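Local coordinates for protein ATP-dependent DNA helicase (Mycobacterium smegmatis, PDB 5V9X) that unwinds RNA:DNA hybrids as an ATP-dependent helicase that tracks 3'-to-5' along single-stranded DNA, at residues A[683-688]-A[703-708]; A[710-715]-A[834-839]. All coordinates share one frame; numbering follows the deposited sequence.

Following the chain from the N terminus, strand 684-691 and its antiparallel neighbour 697-702 form a hairpin, and contact 1 closes just beyond it, where residues 703-708 bring the chain back past Phe685 and into helix 707-725. Contact 2 opens only after contact 1 has closed, so the two stand in series and neither nest nor cross. It spans a far longer loop, bringing the start of helix 707-725 against the junction of helices 822-835 and 838-849. Helix 707-725 is common to both. A hydrogen bond links Ser703 of contact 1 to His710 of segment 710-715, and Arg708 O probably accepts one from Asp837 N, which joins the two contacts directly.

Contact 1: A[683-688]-A[703-708]; sequences TTFVVE and SPYGLR
Phe685 lays one face of its ring against Ser703 and turns its rim to Tyr705. Ser703 CB stands 3.7 Å from the centroid of the Phe685 ring and 14° off the ring normal, a CH-pi contact nearly over the ring centre. From the same residue OG reaches further toward the tip of the ring, to 3.4 Å from Phe685 CZ. With Ser703 OG turned away from its own backbone N (chi1 156°), the hydroxyl sits over the CE1-CZ side of the Phe685 ring; it is hydrogen-bonded to His710 NE2, and Tyr705 N gives it a weak but nearly straight bond of 3.4 Å. Through His710, the hydroxyl in contact with the ring is also tied to the first turn of helix 707-725.

Phe685 lies on strand 684-691 of a mixed sheet in the DEAD/H-associated region of the helicase, whereas 703-708 is the turn that leaves strand 697-702 and enters helix 707-725. Strand 684-691 lies between strands 697-702 and 854-859, and Phe685 shares backbone hydrogen bonds with Arg854 and Val856 of the latter. Its side chain also packs on Leu701 and Leu853, so the ring links the sheet to the turn that leads out of the hairpin.

Tyr705 meets the rim of Phe685 with its own rim. Their planes are inclined at 68° and the centroids lie 5.6 Å apart, but neither ring covers the other's face, so this is no T-shaped stack. Phe685 CE1 comes to 3.4 Å from Tyr705 CE2, while CZ of the phenylalanine faces CD2 of the tyrosine. The phenol oxygen, Tyr705 OH, is hydrogen-bonded to Asp682 O, which fixes the far end of the ring to the chain just ahead of the strand. Pro704 adds a lighter apolar touch, its CD lying 4.3 Å from Phe685 CE1.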
loop_
_atom_site.group_PDB
_atom_site.type_symbol
_atom_site.label_atom_id
_atom_site.label_comp_id
_atom_site.label_asym_id
_atom_site.label_seq_id
_atom_site.Cartn_x
_atom_site.Cartn_y
_atom_site.Cartn_z
ATOM N N THR A 683 -22.027 -16.558 3.431
ATOM C CA THR A 683 -23.454 -16.757 3.242
ATOM C C THR A 683 -24.273 -16.586 4.513
ATOM O O THR A 683 -25.494 -16.429 4.418
ATOM C CB THR A 683 -23.728 -18.156 2.667
ATOM O OG1 THR A 683 -23.374 -19.152 3.634
ATOM C CG2 THR A 683 -22.921 -18.376 1.400
ATOM N N THR A 684 -23.647 -16.619 5.689
ATOM C CA THR A 684 -24.371 -16.524 6.954
ATOM C C THR A 684 -23.658 -15.540 7.870
ATOM O O THR A 684 -22.501 -15.762 8.241
ATOM C CB THR A 684 -24.484 -17.892 7.645
ATOM O OG1 THR A 684 -23.223 -18.241 8.230
ATOM C CG2 THR A 684 -24.883 -18.978 6.657
ATOM N N PHE A 685 -24.346 -14.459 8.231
ATOM C CA PHE A 685 -23.896 -13.576 9.296
ATOM C C PHE A 685 -24.474 -14.060 10.620
ATOM O O PHE A 685 -25.550 -14.662 10.664
ATOM C CB PHE A 685 -24.333 -12.128 9.052
ATOM C CG PHE A 685 -23.708 -11.483 7.841
ATOM C CD1 PHE A 685 -22.661 -12.086 7.165
ATOM C CD2 PHE A 685 -24.169 -10.255 7.390
ATOM C CE1 PHE A 685 -22.096 -11.481 6.056
ATOM C CE2 PHE A 685 -23.608 -9.645 6.286
ATOM C CZ PHE A 685 -22.571 -10.258 5.618
ATOM N N VAL A 686 -23.755 -13.788 11.704
ATOM C CA VAL A 686 -24.192 -14.164 13.045
ATOM C C VAL A 686 -24.271 -12.907 13.898
ATOM O O VAL A 686 -23.279 -12.177 14.033
ATOM C CB VAL A 686 -23.259 -15.199 13.689
ATOM C CG1 VAL A 686 -23.647 -15.416 15.145
ATOM C CG2 VAL A 686 -23.314 -16.509 12.921
ATOM N N VAL A 687 -25.440 -12.660 14.477
ATOM C CA VAL A 687 -25.633 -11.583 15.437
ATOM C C VAL A 687 -25.614 -12.205 16.826
ATOM O O VAL A 687 -26.497 -12.996 17.179
ATOM C CB VAL A 687 -26.936 -10.817 15.174
ATOM C CG1 VAL A 687 -27.194 -9.823 16.287
ATOM C CG2 VAL A 687 -26.856 -10.107 13.830
ATOM N N GLU A 688 -24.603 -11.856 17.614
ATOM C CA GLU A 688 -24.373 -12.448 18.924
ATOM C C GLU A 688 -24.640 -11.408 20.000
ATOM O O GLU A 688 -24.190 -10.265 19.887
ATOM C CB GLU A 688 -22.942 -12.978 19.033
ATOM C CG GLU A 688 -22.571 -13.491 20.408
ATOM C CD GLU A 688 -21.213 -14.155 20.422
ATOM O OE1 GLU A 688 -20.597 -14.275 19.342
ATOM O OE2 GLU A 688 -20.762 -14.559 21.513
ATOM N N SER A 703 -19.300 -10.868 10.494
ATOM C CA SER A 703 -19.248 -10.813 9.038
ATOM C C SER A 703 -17.806 -10.595 8.604
ATOM O O SER A 703 -17.113 -9.748 9.176
ATOM C CB SER A 703 -20.138 -9.691 8.500
ATOM O OG SER A 703 -19.703 -9.261 7.221
ATOM N N PRO A 704 -17.317 -11.329 7.606
ATOM C CA PRO A 704 -15.919 -11.191 7.184
ATOM C C PRO A 704 -15.663 -10.139 6.116
ATOM O O PRO A 704 -14.510 -9.995 5.696
ATOM C CB PRO A 704 -15.617 -12.589 6.635
ATOM C CG PRO A 704 -16.908 -13.001 6.013
ATOM C CD PRO A 704 -18.004 -12.407 6.872
ATOM N N TYR A 705 -16.682 -9.382 5.699
ATOM C CA TYR A 705 -16.613 -8.601 4.467
ATOM C C TYR A 705 -15.790 -7.323 4.586
ATOM O O TYR A 705 -15.926 -6.424 3.750
ATOM C CB TYR A 705 -18.028 -8.262 3.991
ATOM C CG TYR A 705 -18.699 -9.408 3.279
ATOM C CD1 TYR A 705 -18.454 -9.650 1.934
ATOM C CD2 TYR A 705 -19.571 -10.256 3.950
ATOM C CE1 TYR A 705 -19.064 -10.700 1.275
ATOM C CE2 TYR A 705 -20.184 -11.308 3.299
ATOM C CZ TYR A 705 -19.926 -11.525 1.963
ATOM O OH TYR A 705 -20.533 -12.571 1.308
ATOM N N GLY A 706 -14.934 -7.227 5.595
ATOM C CA GLY A 706 -13.933 -6.180 5.643
ATOM C C GLY A 706 -14.469 -4.854 6.154
ATOM O O GLY A 706 -15.674 -4.611 6.225
ATOM N N LEU A 707 -13.529 -3.972 6.505
ATOM C CA LEU A 707 -13.869 -2.684 7.094
ATOM C C LEU A 707 -14.487 -1.723 6.086
ATOM O O LEU A 707 -15.248 -0.836 6.488
ATOM C CB LEU A 707 -12.620 -2.055 7.722
ATOM C CG LEU A 707 -12.819 -0.769 8.527
ATOM C CD1 LEU A 707 -13.641 -1.036 9.778
ATOM C CD2 LEU A 707 -11.482 -0.145 8.883
ATOM N N ARG A 708 -14.178 -1.868 4.793
ATOM C CA ARG A 708 -14.735 -0.961 3.795
ATOM C C ARG A 708 -16.253 -1.049 3.719
ATOM O O ARG A 708 -16.902 -0.100 3.266
ATOM C CB ARG A 708 -14.122 -1.252 2.423
ATOM C CG ARG A 708 -12.604 -1.224 2.399
ATOM C CD ARG A 708 -12.076 -1.300 0.979
ATOM N NE ARG A 708 -12.402 -0.101 0.212
ATOM C CZ ARG A 708 -12.298 -0.010 -1.109
ATOM N NH1 ARG A 708 -11.886 -1.052 -1.818
ATOM N NH2 ARG A 708 -12.613 1.121 -1.724
#

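Contact 2: A[710-715]-A[834-839]; sequences HGPLAL and DVYDVP
Tyr836, the first residue to leave helical geometry after helix 822-835, carries the contact by packing its ring against Pro712 and Leu715. The side chain leaves the backbone with CG opposite its own carbonyl carbon (chi1 -62°), which directs the ring toward helix 707-725. Pro712 covers one face: its CD lies 3.9 Å from the ring centroid, 29° off the normal, in a CH-pi contact displaced toward the CD1 side, where Pro712 CD is 3.5 Å from Tyr836 CD1. CB and CG of the proline extend this cover across Tyr836 CG and toward CD2. Further out, Leu715 crosses the tyrosine side chain at about a right angle, with its CD1 methyl 3.8 Å from Tyr836 CE2 and also close to the phenol oxygen. Gly711 also approaches the ring, its backbone C 4.1 Å from Tyr836 CE1.

This is helix-to-linker packing within the DEAD/H-associated region: the break between helices 822-835 and 838-849 is set against the early turns of helix 707-725, which is kinked at Pro712, whose nitrogen has no N-H to bond the preceding turn. Val766 of helix 759-769 touches both Pro712 and Tyr836, and Leu775 of helix 774-786 also packs on the tyrosine.

Next in sequence, Asp837 occupies the N-cap position of helix 838-849, and its OD1 accepts a weak hydrogen bond from Ala840 N. Val838 begins that helix, its side chain resting on Glu763 of helix 759-769, while further along the same helix Leu841 packs against Pro712 and Leu713.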
loop_
_atom_site.group_PDB
_atom_site.type_symbol
_atom_site.label_atom_id
_atom_site.label_comp_id
_atom_site.label_asym_id
_atom_site.label_seq_id
_atom_site.Cartn_x
_atom_site.Cartn_y
_atom_site.Cartn_z
ATOM N N HIS A 710 -18.062 -2.442 6.619
ATOM C CA HIS A 710 -18.496 -2.267 7.999
ATOM C C HIS A 710 -18.359 -0.833 8.490
ATOM O O HIS A 710 -19.059 -0.446 9.433
ATOM C CB HIS A 710 -17.704 -3.205 8.908
ATOM C CG HIS A 710 -17.866 -4.650 8.558
ATOM N ND1 HIS A 710 -16.952 -5.614 8.923
ATOM C CD2 HIS A 710 -18.840 -5.293 7.872
ATOM C CE1 HIS A 710 -17.357 -6.790 8.477
ATOM N NE2 HIS A 710 -18.500 -6.624 7.837
ATOM N N GLY A 711 -17.474 -0.045 7.887
ATOM C CA GLY A 711 -17.375 1.364 8.182
ATOM C C GLY A 711 -18.677 2.095 7.927
ATOM O O GLY A 711 -19.290 2.649 8.846
ATOM N N PRO A 712 -19.135 2.107 6.669
ATOM C CA PRO A 712 -20.406 2.784 6.373
ATOM C C PRO A 712 -21.605 2.113 7.014
ATOM O O PRO A 712 -22.592 2.795 7.317
ATOM C CB PRO A 712 -20.483 2.728 4.842
ATOM C CG PRO A 712 -19.685 1.522 4.479
ATOM C CD PRO A 712 -18.544 1.506 5.460
ATOM N N LEU A 713 -21.558 0.795 7.223
ATOM C CA LEU A 713 -22.665 0.125 7.897
ATOM C C LEU A 713 -22.802 0.594 9.339
ATOM O O LEU A 713 -23.924 0.708 9.845
ATOM C CB LEU A 713 -22.483 -1.393 7.839
ATOM C CG LEU A 713 -23.599 -2.224 8.479
ATOM C CD1 LEU A 713 -24.955 -1.821 7.925
ATOM C CD2 LEU A 713 -23.355 -3.709 8.271
ATOM N N ALA A 714 -21.682 0.883 10.007
ATOM C CA ALA A 714 -21.751 1.428 11.358
ATOM C C ALA A 714 -22.375 2.818 11.369
ATOM O O ALA A 714 -23.080 3.169 12.322
ATOM C CB ALA A 714 -20.358 1.460 11.985
ATOM N N LEU A 715 -22.125 3.619 10.329
ATOM C CA LEU A 715 -22.790 4.914 10.214
ATOM C C LEU A 715 -24.302 4.753 10.184
ATOM O O LEU A 715 -25.027 5.498 10.853
ATOM C CB LEU A 715 -22.317 5.641 8.954
ATOM C CG LEU A 715 -20.854 6.070 8.860
ATOM C CD1 LEU A 715 -20.561 6.621 7.476
ATOM C CD2 LEU A 715 -20.538 7.103 9.925
ATOM N N ASP A 834 -12.863 5.811 -1.935
ATOM C CA ASP A 834 -11.563 5.204 -1.673
ATOM C C ASP A 834 -11.515 4.414 -0.373
ATOM O O ASP A 834 -10.835 3.386 -0.312
ATOM C CB ASP A 834 -10.470 6.278 -1.652
ATOM C CG ASP A 834 -10.184 6.848 -3.027
ATOM O OD1 ASP A 834 -10.928 6.521 -3.977
ATOM O OD2 ASP A 834 -9.209 7.619 -3.160
ATOM N N VAL A 835 -12.213 4.865 0.667
ATOM C CA VAL A 835 -12.193 4.193 1.963
ATOM C C VAL A 835 -13.344 3.201 2.040
ATOM O O VAL A 835 -13.133 2.006 2.279
ATOM C CB VAL A 835 -12.265 5.210 3.117
ATOM C CG1 VAL A 835 -12.125 4.502 4.457
ATOM C CG2 VAL A 835 -11.194 6.271 2.949
ATOM N N TYR A 836 -14.567 3.689 1.848
ATOM C CA TYR A 836 -15.735 2.824 1.861
ATOM C C TYR A 836 -15.843 2.052 0.547
ATOM O O TYR A 836 -15.174 2.351 -0.447
ATOM C CB TYR A 836 -17.015 3.633 2.085
ATOM C CG TYR A 836 -17.097 4.377 3.403
ATOM C CD1 TYR A 836 -16.339 3.988 4.501
ATOM C CD2 TYR A 836 -17.943 5.471 3.547
ATOM C CE1 TYR A 836 -16.420 4.670 5.703
ATOM C CE2 TYR A 836 -18.029 6.159 4.743
ATOM C CZ TYR A 836 -17.267 5.756 5.817
ATOM O OH TYR A 836 -17.354 6.443 7.007
ATOM N N ASP A 837 -16.712 1.038 0.558
ATOM C CA ASP A 837 -17.103 0.291 -0.638
ATOM C C ASP A 837 -18.624 0.174 -0.577
ATOM O O ASP A 837 -19.166 -0.837 -0.124
ATOM C CB ASP A 837 -16.415 -1.076 -0.704
ATOM C CG ASP A 837 -16.698 -1.816 -2.002
ATOM O OD1 ASP A 837 -17.409 -1.265 -2.869
ATOM O OD2 ASP A 837 -16.209 -2.957 -2.153
ATOM N N VAL A 838 -19.306 1.221 -1.028
ATOM C CA VAL A 838 -20.765 1.294 -0.950
ATOM C C VAL A 838 -21.416 0.292 -1.901
ATOM O O VAL A 838 -22.376 -0.380 -1.496
ATOM C CB VAL A 838 -21.261 2.727 -1.207
ATOM C CG1 VAL A 838 -22.779 2.771 -1.205
ATOM C CG2 VAL A 838 -20.701 3.676 -0.157
ATOM N N PRO A 839 -20.961 0.149 -3.158
ATOM C CA PRO A 839 -21.516 -0.928 -4.000
ATOM C C PRO A 839 -21.484 -2.301 -3.345
ATOM O O PRO A 839 -22.426 -3.083 -3.523
ATOM C CB PRO A 839 -20.635 -0.870 -5.252
ATOM C CG PRO A 839 -20.284 0.553 -5.369
ATOM C CD PRO A 839 -20.096 1.043 -3.954
#